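Local coordinates for SusD superfamily protein (PDB 3HDX) that probably binds polysaccharide at the bacterial outer membrane and so serves carbohydrate uptake, at residues S16-V21 with N179-S184; R77-I82 with P133-S138; F222-A227 with E364-L369; I295-L300 with E331-S336; E445-L450 with G454-P459. All coordinates share one frame; numbering follows the deposited sequence. Where two conformers were deposited one is given.

Interaction 1 (S16-V21 with N179-S184); sequences SALMGV and NLYYGS. With EDO (1,2-ethanediol), chain L; EDO (1,2-ethanediol), chain B.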
# COMPACT_ATOMS: atom_id res chain seq x y z
N SER A 16 9.53 -13.24 18.81
CA SER A 16 8.32 -12.57 19.26
C SER A 16 8.35 -11.05 18.98
O SER A 16 7.37 -10.48 18.49
CB SER A 16 8.07 -12.87 20.75
OG SER A 16 6.90 -12.18 21.17
N ALA A 17 9.50 -10.43 19.24
CA ALA A 17 9.67 -8.99 19.00
C ALA A 17 9.58 -8.67 17.50
O ALA A 17 8.97 -7.68 17.11
CB ALA A 17 11.00 -8.47 19.60
N LEU A 18 10.21 -9.50 16.67
CA LEU A 18 10.17 -9.29 15.21
C LEU A 18 8.71 -9.35 14.74
O LEU A 18 8.22 -8.47 14.02
CB LEU A 18 11.01 -10.35 14.46
CG LEU A 18 10.94 -10.30 12.94
CD1 LEU A 18 11.45 -8.94 12.42
CD2 LEU A 18 11.68 -11.53 12.31
N MSE A 19 8.01 -10.42 15.15
CA MSE A 19 6.59 -10.57 14.75
C MSE A 19 5.76 -9.38 15.28
O MSE A 19 4.82 -8.93 14.60
CB MSE A 19 6.03 -11.94 15.17
CG MSE A 19 6.79 -13.14 14.53
SE MSE A 19 7.09 -13.04 12.61
CE MSE A 19 8.58 -14.24 12.47
N GLY A 20 6.15 -8.82 16.43
CA GLY A 20 5.51 -7.65 16.96
C GLY A 20 5.66 -6.41 16.08
O GLY A 20 4.73 -5.63 15.97
N VAL A 21 6.85 -6.22 15.48
CA VAL A 21 7.06 -5.07 14.57
C VAL A 21 6.13 -5.22 13.33
O VAL A 21 5.49 -4.25 12.91
CB VAL A 21 8.53 -4.88 14.17
CG1 VAL A 21 8.67 -3.63 13.29
CG2 VAL A 21 9.42 -4.75 15.44
N ASN A 179 18.31 -25.57 7.06
CA ASN A 179 18.59 -24.41 7.87
C ASN A 179 17.30 -23.57 7.93
O ASN A 179 17.18 -22.58 7.20
CB ASN A 179 19.75 -23.67 7.20
CG ASN A 179 20.26 -22.50 7.99
OD1 ASN A 179 19.88 -22.32 9.14
ND2 ASN A 179 21.11 -21.70 7.37
N LEU A 180 16.35 -23.98 8.76
CA LEU A 180 15.05 -23.30 8.85
C LEU A 180 15.19 -21.89 9.38
O LEU A 180 16.12 -21.56 10.11
CB LEU A 180 14.06 -24.11 9.71
CG LEU A 180 13.70 -25.54 9.22
CD1 LEU A 180 12.85 -26.27 10.26
CD2 LEU A 180 13.00 -25.52 7.85
N TYR A 181 14.26 -21.02 8.96
CA TYR A 181 14.19 -19.65 9.47
C TYR A 181 12.98 -19.61 10.39
O TYR A 181 11.85 -19.74 9.94
CB TYR A 181 14.09 -18.63 8.34
CG TYR A 181 14.00 -17.22 8.87
CD1 TYR A 181 15.11 -16.56 9.42
CD2 TYR A 181 12.76 -16.54 8.87
CE1 TYR A 181 14.99 -15.24 9.92
CE2 TYR A 181 12.64 -15.24 9.39
CZ TYR A 181 13.73 -14.60 9.90
OH TYR A 181 13.56 -13.34 10.43
N TYR A 182 13.23 -19.48 11.70
CA TYR A 182 12.17 -19.52 12.68
C TYR A 182 11.15 -20.65 12.42
O TYR A 182 9.92 -20.44 12.44
CB TYR A 182 11.52 -18.15 12.79
CG TYR A 182 12.37 -17.10 13.48
CD1 TYR A 182 12.95 -17.33 14.74
CD2 TYR A 182 12.51 -15.82 12.93
CE1 TYR A 182 13.68 -16.33 15.38
CE2 TYR A 182 13.24 -14.81 13.58
CZ TYR A 182 13.82 -15.08 14.83
OH TYR A 182 14.54 -14.14 15.49
N GLY A 183 11.71 -21.85 12.16
CA GLY A 183 10.90 -23.06 11.99
C GLY A 183 10.29 -23.40 10.65
O GLY A 183 9.70 -24.45 10.52
N SER A 184 10.41 -22.50 9.67
CA SER A 184 9.84 -22.68 8.34
C SER A 184 10.83 -22.23 7.27
O SER A 184 11.89 -21.69 7.56
CB SER A 184 8.53 -21.89 8.24
OG SER A 184 7.51 -22.41 9.11
C1 EDO L . 8.21 -26.95 9.20
O1 EDO L . 7.54 -25.68 9.16
C2 EDO L . 8.39 -27.51 7.80
O2 EDO L . 9.39 -26.75 7.12
C1 EDO B . 4.45 -19.23 9.69
O1 EDO B . 3.39 -19.01 8.75
C2 EDO B . 5.64 -19.77 8.90
O2 EDO B . 5.33 -21.03 8.31
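L18 sets its CD2 methyl against the outer ends of two tyrosines, Y181 and Y182. The tighter approach is to the phenol oxygen: L18 CD2 stands 3.2 Å from Y181 OH, the two side chains coming from opposite directions. The same methyl reaches Y182 CE2 at 3.8 Å, this time at a slant to the ring. With CG anti to the backbone N (chi1 174°), L18 extends from the helix toward the loop. The tyrosines also pack on each other, Y182 CD2 lying 3.4 Å above the Y181 ring plane, near its rim. They come together on a type I' beta turn from Y181 to S184, in which Y182 and G183 both have positive phi.

Beside this packed point the contact loosens. The selenomethionine M19 adds its CE methyl, 4.3 Å from Y182 CD2 and oblique to the ring. On the far side of the turn lie two ethanediol molecules, probably from the crystallisation liquor: O1 of one donates to G183 O at 2.8 Å, and O2 of the other is hydrogen-bonded to S184 OG at 2.7 Å. The phenols point the other way, both hydroxyls bonding D110 of helix 104-129. The loop tyrosines thus lie against helices 11-30 and 104-129, while L18 packs on V114 of helix 104-129 and also reaches F88 of helix 76-91.

Interaction 2 (R77-I82 with P133-S138); sequences RFYAVI and PLVTYS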
# COMPACT_ATOMS: atom_id res chain seq x y z
N ARG A 77 0.24 5.54 15.85
CA ARG A 77 0.41 4.18 15.41
C ARG A 77 1.61 3.95 14.48
O ARG A 77 2.21 2.89 14.50
CB ARG A 77 -0.88 3.63 14.79
CG ARG A 77 -1.32 4.37 13.53
CD ARG A 77 -2.78 4.05 13.16
NE ARG A 77 -3.20 4.71 11.92
CZ ARG A 77 -3.60 5.99 11.81
NH1 ARG A 77 -3.56 6.82 12.87
NH2 ARG A 77 -4.03 6.47 10.64
N PHE A 78 1.97 4.97 13.72
CA PHE A 78 3.18 4.91 12.90
C PHE A 78 4.45 4.98 13.75
O PHE A 78 5.36 4.21 13.54
CB PHE A 78 3.14 5.94 11.78
CG PHE A 78 2.10 5.61 10.76
CD1 PHE A 78 2.42 4.73 9.71
CD2 PHE A 78 0.80 6.06 10.87
CE1 PHE A 78 1.46 4.37 8.77
CE2 PHE A 78 -0.15 5.67 9.93
CZ PHE A 78 0.18 4.84 8.90
N TYR A 79 4.49 5.91 14.70
CA TYR A 79 5.63 5.99 15.63
C TYR A 79 5.74 4.73 16.49
O TYR A 79 6.85 4.35 16.88
CB TYR A 79 5.66 7.29 16.44
CG TYR A 79 6.04 8.42 15.55
CD1 TYR A 79 7.38 8.54 15.13
CD2 TYR A 79 5.12 9.35 15.10
CE1 TYR A 79 7.75 9.53 14.25
CE2 TYR A 79 5.50 10.33 14.25
CZ TYR A 79 6.82 10.43 13.83
OH TYR A 79 7.14 11.41 12.93
N ALA A 80 4.62 4.01 16.73
CA ALA A 80 4.72 2.74 17.44
C ALA A 80 5.58 1.74 16.66
O ALA A 80 6.37 0.98 17.24
CB ALA A 80 3.33 2.15 17.75
N VAL A 81 5.42 1.73 15.33
CA VAL A 81 6.25 0.86 14.48
C VAL A 81 7.73 1.29 14.56
O VAL A 81 8.62 0.46 14.76
CB VAL A 81 5.82 0.95 13.01
CG1 VAL A 81 6.80 0.16 12.10
CG2 VAL A 81 4.37 0.50 12.83
N ILE A 82 7.95 2.57 14.33
CA ILE A 82 9.30 3.16 14.27
C ILE A 82 10.05 2.88 15.59
O ILE A 82 11.18 2.44 15.58
CB ILE A 82 9.19 4.68 13.97
CG1 ILE A 82 8.70 4.88 12.51
CG2 ILE A 82 10.51 5.43 14.25
CD1 ILE A 82 8.02 6.25 12.24
N PRO A 133 8.02 14.36 12.23
CA PRO A 133 9.29 14.36 12.99
C PRO A 133 10.18 13.13 12.68
O PRO A 133 9.70 11.98 12.71
CB PRO A 133 8.85 14.34 14.46
CG PRO A 133 7.47 14.83 14.44
CD PRO A 133 6.85 14.58 13.10
N LEU A 134 11.44 13.40 12.31
CA LEU A 134 12.35 12.32 11.97
C LEU A 134 13.08 11.83 13.24
O LEU A 134 14.01 12.47 13.72
CB LEU A 134 13.33 12.76 10.89
CG LEU A 134 14.34 11.69 10.45
CD1 LEU A 134 13.71 10.34 10.04
CD2 LEU A 134 15.25 12.30 9.30
N VAL A 135 12.57 10.74 13.80
CA VAL A 135 13.11 10.09 14.98
C VAL A 135 13.91 8.84 14.53
O VAL A 135 13.35 7.92 13.93
CB VAL A 135 11.99 9.73 15.97
CG1 VAL A 135 12.59 9.04 17.23
CG2 VAL A 135 11.15 10.99 16.33
N THR A 136 15.19 8.78 14.87
CA THR A 136 16.09 7.70 14.41
C THR A 136 16.62 6.81 15.55
O THR A 136 17.57 6.02 15.35
CB THR A 136 17.30 8.38 13.68
OG1 THR A 136 17.99 9.21 14.62
CG2 THR A 136 16.83 9.23 12.49
N TYR A 137 16.04 6.98 16.73
CA TYR A 137 16.48 6.29 17.95
C TYR A 137 15.28 5.95 18.83
O TYR A 137 14.22 6.61 18.70
CB TYR A 137 17.45 7.20 18.68
CG TYR A 137 16.89 8.57 19.04
CD1 TYR A 137 16.94 9.62 18.12
CD2 TYR A 137 16.29 8.81 20.29
CE1 TYR A 137 16.38 10.83 18.40
CE2 TYR A 137 15.77 10.06 20.59
CZ TYR A 137 15.83 11.06 19.66
OH TYR A 137 15.32 12.30 19.94
N SER A 138 15.45 5.00 19.74
CA SER A 138 14.32 4.63 20.59
C SER A 138 14.08 5.63 21.72
O SER A 138 14.99 6.37 22.14
CB SER A 138 14.48 3.24 21.18
OG SER A 138 15.50 3.23 22.14
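Y79 and I82, one helical turn apart, face the loop residues P133 and V135 in a buried helix-to-loop contact of this largely helical SusD fold. The firmest link is a hydrogen bond from Y79 OH to P133 O, 2.6 Å long. The donor lies in the carbonyl plane on a lone pair, with a C=O...donor angle of 125°, while the oxygen sits at the ring edge close to the ring plane. The hydroxyl also rests against the proline ring, P133 CD being 3.2 Å from Y79 OH. Lower on the ring, Y79 CE1 touches V135 CG2 at 4.2 Å, approached obliquely.

Farther out, W75 and F144 meet the Y79 ring edge-to-face and probably limit its rotation. Y122 and M125 of helix 104-129 pack against both Y79 and I82, and Y122 OH hydrogen-bonds V135 O. I82 completes the contact at that same carbonyl: its CG2 comes within 3.8 Å of V135 O.

Interaction 3 (F222-A227 with E364-L369); sequences FIIDHA and EDITLL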
# COMPACT_ATOMS: atom_id res chain seq x y z
N PHE A 222 14.09 -3.77 -11.80
CA PHE A 222 14.80 -4.78 -11.01
C PHE A 222 13.79 -5.77 -10.42
O PHE A 222 13.99 -6.98 -10.44
CB PHE A 222 15.64 -4.14 -9.90
CG PHE A 222 16.54 -5.09 -9.22
CD1 PHE A 222 17.83 -5.30 -9.72
CD2 PHE A 222 16.12 -5.82 -8.12
CE1 PHE A 222 18.68 -6.25 -9.11
CE2 PHE A 222 16.93 -6.80 -7.53
CZ PHE A 222 18.24 -6.99 -8.02
N ILE A 223 12.69 -5.24 -9.90
CA ILE A 223 11.64 -6.08 -9.35
C ILE A 223 11.04 -7.05 -10.37
O ILE A 223 10.93 -8.25 -10.13
CB ILE A 223 10.51 -5.21 -8.71
CG1 ILE A 223 11.05 -4.41 -7.52
CG2 ILE A 223 9.35 -6.09 -8.26
CD1 ILE A 223 10.17 -3.19 -7.19
N ILE A 224 10.67 -6.50 -11.53
CA ILE A 224 10.09 -7.30 -12.60
C ILE A 224 11.05 -8.39 -13.05
O ILE A 224 10.64 -9.56 -13.24
CB ILE A 224 9.70 -6.39 -13.80
CG1 ILE A 224 8.52 -5.49 -13.39
CG2 ILE A 224 9.35 -7.22 -15.05
CD1 ILE A 224 8.31 -4.25 -14.24
N ASP A 225 12.32 -8.01 -13.18
CA ASP A 225 13.34 -8.94 -13.66
C ASP A 225 13.73 -10.00 -12.64
O ASP A 225 14.32 -10.98 -13.04
CB ASP A 225 14.56 -8.19 -14.19
CG ASP A 225 14.25 -7.35 -15.43
OD1 ASP A 225 13.27 -7.68 -16.15
OD2 ASP A 225 15.00 -6.37 -15.65
N HIS A 226 13.46 -9.79 -11.36
CA HIS A 226 13.76 -10.79 -10.34
C HIS A 226 12.53 -11.40 -9.68
O HIS A 226 12.68 -12.11 -8.68
CB HIS A 226 14.67 -10.16 -9.29
CG HIS A 226 16.01 -9.81 -9.83
ND1 HIS A 226 16.23 -8.66 -10.54
CD2 HIS A 226 17.16 -10.53 -9.89
CE1 HIS A 226 17.50 -8.62 -10.91
NE2 HIS A 226 18.09 -9.75 -10.53
N ALA A 227 11.35 -11.19 -10.26
CA ALA A 227 10.10 -11.65 -9.63
C ALA A 227 10.11 -13.15 -9.31
O ALA A 227 9.59 -13.59 -8.28
CB ALA A 227 8.91 -11.31 -10.53
N GLU A 364 1.52 -6.22 -11.00
CA GLU A 364 0.75 -5.33 -11.89
C GLU A 364 1.00 -3.85 -11.52
O GLU A 364 1.08 -2.98 -12.40
CB GLU A 364 -0.76 -5.64 -11.87
CG GLU A 364 -1.16 -7.00 -12.48
CD GLU A 364 -0.93 -8.21 -11.62
OE1 GLU A 364 -0.43 -8.08 -10.46
OE2 GLU A 364 -1.28 -9.31 -12.09
N ASP A 365 1.06 -3.57 -10.22
CA ASP A 365 1.37 -2.22 -9.73
C ASP A 365 2.74 -1.76 -10.25
O ASP A 365 2.86 -0.70 -10.86
CB ASP A 365 1.32 -2.14 -8.21
CG ASP A 365 1.91 -0.84 -7.67
OD1 ASP A 365 1.58 0.24 -8.22
OD2 ASP A 365 2.72 -0.91 -6.71
N ILE A 366 3.75 -2.60 -10.01
CA ILE A 366 5.12 -2.26 -10.38
C ILE A 366 5.29 -2.13 -11.91
O ILE A 366 6.02 -1.26 -12.38
CB ILE A 366 6.12 -3.27 -9.78
CG1 ILE A 366 6.06 -3.25 -8.23
CG2 ILE A 366 7.55 -2.99 -10.25
CD1 ILE A 366 6.32 -1.94 -7.54
N THR A 367 4.56 -2.96 -12.67
CA THR A 367 4.58 -2.90 -14.12
C THR A 367 3.97 -1.62 -14.63
O THR A 367 4.55 -0.96 -15.51
CB THR A 367 3.92 -4.16 -14.71
OG1 THR A 367 4.65 -5.30 -14.22
CG2 THR A 367 3.86 -4.13 -16.26
N LEU A 368 2.86 -1.21 -14.02
CA LEU A 368 2.22 0.07 -14.42
C LEU A 368 3.07 1.24 -13.96
O LEU A 368 3.16 2.25 -14.65
CB LEU A 368 0.75 0.19 -13.93
CG LEU A 368 -0.22 -0.80 -14.58
CD1 LEU A 368 -1.57 -0.89 -13.81
CD2 LEU A 368 -0.42 -0.48 -16.10
N LEU A 369 3.75 1.10 -12.81
CA LEU A 369 4.66 2.16 -12.31
C LEU A 369 5.79 2.35 -13.30
O LEU A 369 6.22 3.48 -13.56
CB LEU A 369 5.17 1.80 -10.89
CG LEU A 369 5.94 2.95 -10.23
CD1 LEU A 369 5.02 4.17 -9.91
CD2 LEU A 369 6.67 2.41 -8.96
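Two steeply crossed helices of the SusD fold, 213-226 and 363-376, pack here through I223 and I224 on one and I366 and T367 on the other. The short axes come within 9.9 Å and run at 133°, about midway between perpendicular and antiparallel. I366 CG2 is the central methyl, lying 4.0 Å from I223 CB and 4.1 Å from I224 CG1. I223 crosses I366 at about a right angle, whereas I224 slides past it in the opposite direction. With CG1 anti to the carbonyl carbon (chi1 -69°), I224 carries CD1 onward to T367, 3.8 Å from OG1 and crossing that side chain almost perpendicularly. An alanine in place of I224 is likely to open a gap beside T367 and take from I366 CG2 its neighbour on the I224 side.

The hydroxyl of T367 is already engaged with L363 O of its own helix and with Y234 OH, and Y200 of helix 196-209 backs I223. No hydrogen bond joins the two segments. Cohesion between them therefore comes from branched aliphatic groups fitted against one another, with the threonine oxygen contributing as a packing surface while its polar bonding is met by L363 and Y234.

Interaction 4 (I295-L300 with E331-S336); sequences ISKDSL and ETPVFS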
# COMPACT_ATOMS: atom_id res chain seq x y z
N ILE A 295 -19.14 1.32 -5.62
CA ILE A 295 -18.92 1.94 -6.93
C ILE A 295 -20.29 1.96 -7.60
O ILE A 295 -20.90 0.90 -7.83
CB ILE A 295 -17.90 1.19 -7.82
CG1 ILE A 295 -16.60 0.82 -7.08
CG2 ILE A 295 -17.60 2.09 -9.09
CD1 ILE A 295 -15.70 2.01 -6.55
N SER A 296 -20.81 3.16 -7.85
CA SER A 296 -22.14 3.27 -8.47
C SER A 296 -22.11 2.79 -9.93
O SER A 296 -21.05 2.68 -10.56
CB SER A 296 -22.59 4.72 -8.47
OG SER A 296 -21.82 5.48 -9.37
N LYS A 297 -23.28 2.51 -10.49
CA LYS A 297 -23.34 2.10 -11.91
C LYS A 297 -22.82 3.19 -12.83
O LYS A 297 -22.09 2.89 -13.77
CB LYS A 297 -24.76 1.73 -12.32
CG LYS A 297 -25.18 0.46 -11.66
CD LYS A 297 -26.58 0.04 -12.10
CE LYS A 297 -27.13 -0.97 -11.15
NZ LYS A 297 -28.58 -1.30 -11.43
N ASP A 298 -23.15 4.43 -12.53
CA ASP A 298 -22.63 5.57 -13.32
C ASP A 298 -21.10 5.58 -13.29
O ASP A 298 -20.45 5.78 -14.33
CB ASP A 298 -23.20 6.91 -12.85
CG ASP A 298 -24.68 7.10 -13.21
OD1 ASP A 298 -25.27 6.29 -13.98
OD2 ASP A 298 -25.24 8.10 -12.73
N SER A 299 -20.52 5.35 -12.11
CA SER A 299 -19.07 5.29 -12.03
C SER A 299 -18.52 4.10 -12.81
O SER A 299 -17.56 4.23 -13.57
CB SER A 299 -18.59 5.24 -10.59
OG SER A 299 -18.83 6.48 -9.95
N LEU A 300 -19.13 2.93 -12.65
CA LEU A 300 -18.66 1.72 -13.32
C LEU A 300 -18.63 1.88 -14.82
O LEU A 300 -17.65 1.50 -15.47
CB LEU A 300 -19.54 0.53 -12.94
CG LEU A 300 -19.34 -0.00 -11.52
CD1 LEU A 300 -20.50 -0.97 -11.17
CD2 LEU A 300 -17.95 -0.68 -11.33
N GLU A 331 -29.91 -1.02 -6.91
CA GLU A 331 -29.48 0.39 -7.08
C GLU A 331 -28.08 0.65 -6.50
O GLU A 331 -27.39 1.55 -6.97
CB GLU A 331 -30.53 1.37 -6.52
CG GLU A 331 -31.87 1.35 -7.29
N THR A 332 -27.68 -0.12 -5.47
CA THR A 332 -26.35 0.01 -4.86
C THR A 332 -25.62 -1.34 -4.97
O THR A 332 -25.57 -2.13 -4.01
CB THR A 332 -26.39 0.53 -3.42
OG1 THR A 332 -26.85 -0.48 -2.53
CG2 THR A 332 -27.33 1.76 -3.34
N PRO A 333 -25.02 -1.59 -6.15
CA PRO A 333 -24.25 -2.82 -6.32
C PRO A 333 -23.08 -2.88 -5.33
O PRO A 333 -22.52 -1.85 -4.97
CB PRO A 333 -23.74 -2.75 -7.76
CG PRO A 333 -24.13 -1.47 -8.30
CD PRO A 333 -24.87 -0.69 -7.31
N VAL A 334 -22.71 -4.09 -4.97
CA VAL A 334 -21.68 -4.36 -3.97
C VAL A 334 -20.33 -4.56 -4.65
O VAL A 334 -20.19 -5.46 -5.49
CB VAL A 334 -22.03 -5.59 -3.14
CG1 VAL A 334 -20.88 -5.99 -2.20
CG2 VAL A 334 -23.34 -5.35 -2.32
N PHE A 335 -19.33 -3.77 -4.24
CA PHE A 335 -17.96 -3.96 -4.70
C PHE A 335 -17.43 -5.19 -3.93
O PHE A 335 -17.06 -5.13 -2.74
CB PHE A 335 -17.15 -2.71 -4.44
CG PHE A 335 -15.74 -2.80 -4.89
CD1 PHE A 335 -15.46 -2.66 -6.24
CD2 PHE A 335 -14.68 -3.05 -4.01
CE1 PHE A 335 -14.19 -2.74 -6.73
CE2 PHE A 335 -13.36 -3.13 -4.50
CZ PHE A 335 -13.13 -2.95 -5.86
N SER A 336 -17.42 -6.31 -4.65
CA SER A 336 -17.12 -7.61 -4.10
C SER A 336 -15.75 -8.16 -4.47
O SER A 336 -15.45 -9.32 -4.18
CB SER A 336 -18.24 -8.57 -4.56
OG SER A 336 -18.29 -8.62 -5.98
O HOH W 1 -20.04 -1.31 -6.35
O HOH W 2 -25.55 2.69 -8.70
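I295 and F335 lie side by side and point the same way, with I295 CG1 3.8 Å from F335 CD1 and oblique to the ring. F335 reaches this position with its ring swung away from its own amide nitrogen (chi1 -179°), and F46 meets the same ring edge-to-face. Two residues farther on from I295, K297 crosses P333 obliquely: its extended chain runs past the proline ring, with K297 CG 4.0 Å from P333 CG, and the aliphatic part does the touching. The ammonium end goes on to L328 O, which accepts a hydrogen bond from NZ. P333 CG also sits 4.0 Å from I295 O, so one ring corner is shared by a side chain and a backbone carbonyl.

Two waters also bridge the segments. One molecule donates both to I295 O, at 2.8 Å, and to P333 O; another accepts from K297 N and donates to E331 O, at 2.8 Å. The bridges fall where the chain enters helix 297-303, whose N-cap is S296: its OG accepts from S299 N at 3.0 Å, with an N-H...O angle of 160°. The opposing strand, 334-335, pairs antiparallel with 325-326 in a small two-stranded sheet. V325 of that partner strand touches both L300 and P333, while L276 and T280 of helix 276-280 flank F335.

Interaction 5 (E445-L450 with G454-P459); sequences EAFLRL and GGIYWP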
# COMPACT_ATOMS: atom_id res chain seq x y z
N GLU A 445 -5.53 23.17 -12.51
CA GLU A 445 -4.89 24.20 -11.68
C GLU A 445 -5.38 24.17 -10.24
O GLU A 445 -4.59 24.41 -9.33
CB GLU A 445 -5.08 25.59 -12.31
CG GLU A 445 -4.25 25.82 -13.57
CD GLU A 445 -2.77 26.10 -13.29
OE1 GLU A 445 -2.43 26.46 -12.15
OE2 GLU A 445 -1.96 25.95 -14.26
N ALA A 446 -6.66 23.85 -10.01
CA ALA A 446 -7.18 23.77 -8.64
C ALA A 446 -6.51 22.65 -7.87
O ALA A 446 -6.12 22.83 -6.73
CB ALA A 446 -8.73 23.60 -8.63
N PHE A 447 -6.30 21.51 -8.54
CA PHE A 447 -5.59 20.37 -7.93
C PHE A 447 -4.10 20.75 -7.75
O PHE A 447 -3.52 20.46 -6.71
CB PHE A 447 -5.76 19.14 -8.81
CG PHE A 447 -5.49 17.81 -8.13
CD1 PHE A 447 -4.86 17.66 -6.89
CD2 PHE A 447 -5.86 16.65 -8.81
CE1 PHE A 447 -4.63 16.40 -6.36
CE2 PHE A 447 -5.63 15.38 -8.27
CZ PHE A 447 -5.02 15.28 -7.04
N LEU A 448 -3.48 21.40 -8.73
CA LEU A 448 -2.07 21.84 -8.55
C LEU A 448 -1.92 22.77 -7.34
O LEU A 448 -0.95 22.69 -6.59
CB LEU A 448 -1.52 22.50 -9.82
CG LEU A 448 -1.33 21.58 -11.02
CD1 LEU A 448 -1.15 22.44 -12.31
CD2 LEU A 448 -0.14 20.63 -10.73
N ARG A 449 -2.92 23.63 -7.12
CA ARG A 449 -2.89 24.52 -5.93
C ARG A 449 -3.08 23.71 -4.67
O ARG A 449 -2.47 24.01 -3.66
CB ARG A 449 -3.90 25.64 -6.07
CG ARG A 449 -4.04 26.56 -4.87
CD ARG A 449 -5.13 26.06 -4.00
NE ARG A 449 -5.31 26.89 -2.84
CZ ARG A 449 -6.31 26.72 -1.98
NH1 ARG A 449 -7.23 25.75 -2.13
NH2 ARG A 449 -6.39 27.55 -0.95
N LEU A 450 -3.96 22.71 -4.69
CA LEU A 450 -4.13 21.82 -3.53
C LEU A 450 -2.80 21.14 -3.17
O LEU A 450 -2.48 21.00 -1.99
CB LEU A 450 -5.20 20.77 -3.83
CG LEU A 450 -5.74 19.97 -2.65
CD1 LEU A 450 -6.64 20.82 -1.74
CD2 LEU A 450 -6.55 18.79 -3.12
N GLY A 454 -0.53 22.21 0.34
CA GLY A 454 -0.57 21.21 1.39
C GLY A 454 -1.92 20.62 1.68
O GLY A 454 -2.03 19.82 2.60
N GLY A 455 -2.93 20.95 0.87
CA GLY A 455 -4.26 20.36 1.02
C GLY A 455 -4.39 18.92 0.59
O GLY A 455 -5.45 18.33 0.77
N ILE A 456 -3.30 18.37 0.05
CA ILE A 456 -3.20 16.95 -0.28
C ILE A 456 -2.78 16.11 0.92
O ILE A 456 -2.74 14.86 0.82
CB ILE A 456 -2.21 16.67 -1.45
CG1 ILE A 456 -0.79 17.18 -1.13
CG2 ILE A 456 -2.81 17.20 -2.78
CD1 ILE A 456 0.28 16.55 -2.02
N TYR A 457 -2.48 16.75 2.05
CA TYR A 457 -2.14 16.01 3.28
C TYR A 457 -3.25 16.11 4.30
O TYR A 457 -4.20 16.91 4.17
CB TYR A 457 -0.82 16.55 3.85
CG TYR A 457 0.29 16.46 2.85
CD1 TYR A 457 0.68 15.24 2.35
CD2 TYR A 457 0.97 17.59 2.40
CE1 TYR A 457 1.69 15.12 1.45
CE2 TYR A 457 1.98 17.49 1.45
CZ TYR A 457 2.35 16.23 0.98
OH TYR A 457 3.39 16.04 0.07
N TRP A 458 -3.17 15.24 5.28
CA TRP A 458 -4.09 15.21 6.41
C TRP A 458 -3.65 16.21 7.45
O TRP A 458 -2.46 16.52 7.60
CB TRP A 458 -4.16 13.81 7.07
CG TRP A 458 -5.00 12.89 6.29
CD1 TRP A 458 -4.70 12.35 5.05
CD2 TRP A 458 -6.28 12.38 6.67
NE1 TRP A 458 -5.74 11.53 4.65
CE2 TRP A 458 -6.71 11.51 5.63
CE3 TRP A 458 -7.10 12.55 7.81
CZ2 TRP A 458 -7.97 10.86 5.66
CZ3 TRP A 458 -8.32 11.87 7.85
CH2 TRP A 458 -8.74 11.04 6.78
N PRO A 459 -4.62 16.73 8.23
CA PRO A 459 -4.22 17.55 9.37
C PRO A 459 -3.47 16.69 10.41
O PRO A 459 -3.64 15.48 10.44
CB PRO A 459 -5.55 18.01 9.95
CG PRO A 459 -6.56 17.17 9.41
CD PRO A 459 -6.07 16.57 8.16
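The carbonyl oxygen of L450 receives two backbone N-H groups from the chain that follows its helix, and both bonds are weak. G455 N donates at 2.9 Å with an N-H...O angle of 122°; I456 N donates at 3.4 Å and 125°. S453 OG makes a further weak hydrogen bond to the same oxygen. I456 CG2 lies 3.9 Å from L450 O and 4.0 Å from L450 CG. L450 itself bends over the turn, its chi1 of -166° placing CG beside the carbonyl carbon and bringing CD1 to 3.7 Å from G455 CA.

This is the C-terminal end of helix 445-453, closed by a Schellman motif at G454, whose phi is positive. A type I beta turn from G454 to Y457 follows directly, and in it Y457 N donates to G454 O. A side chain at G455 would run into L450 CD1. The carbonyls of G454 and G455 are also satisfied: G454 O accepts from N474 ND2 and G455 O from N60 ND2. An alanine at L450 would probably leave the G455 backbone uncovered on the helix side and take away a neighbour that steadies I456.

F447, one turn earlier, reaches I456 CG2 with CE1 at 4.1 Å; the methyl stands at the ring edge, near its plane. W431 of helix 430-441 packs against I456 as well, while L434 and Q438 of the same helix touch F447.

How the interactions relate
Interactions 1 and 2 both lie in the N-terminal part of the chain, with 77-82 and 133-138 nested inside the chain loop closed by interaction 1; their centres lie 22 Å apart, yet their nearest atoms approach to about 4 Å. Helix 104-129 packs against both, and helix 76-91, which carries 77-82, also touches L18. Interaction 4 is similarly nested within the loop closed by interaction 3, at 30 Å between centres. Interaction 5 comes last in the chain but returns toward interaction 2, the nearest atoms being about 7 Å apart. Interactions 1 and 4 lie on opposite sides of the chain's centre, 42 Å apart between centres. Ethanediol molecules lie near interactions 1 and 5 but do not by themselves identify a polysaccharide site.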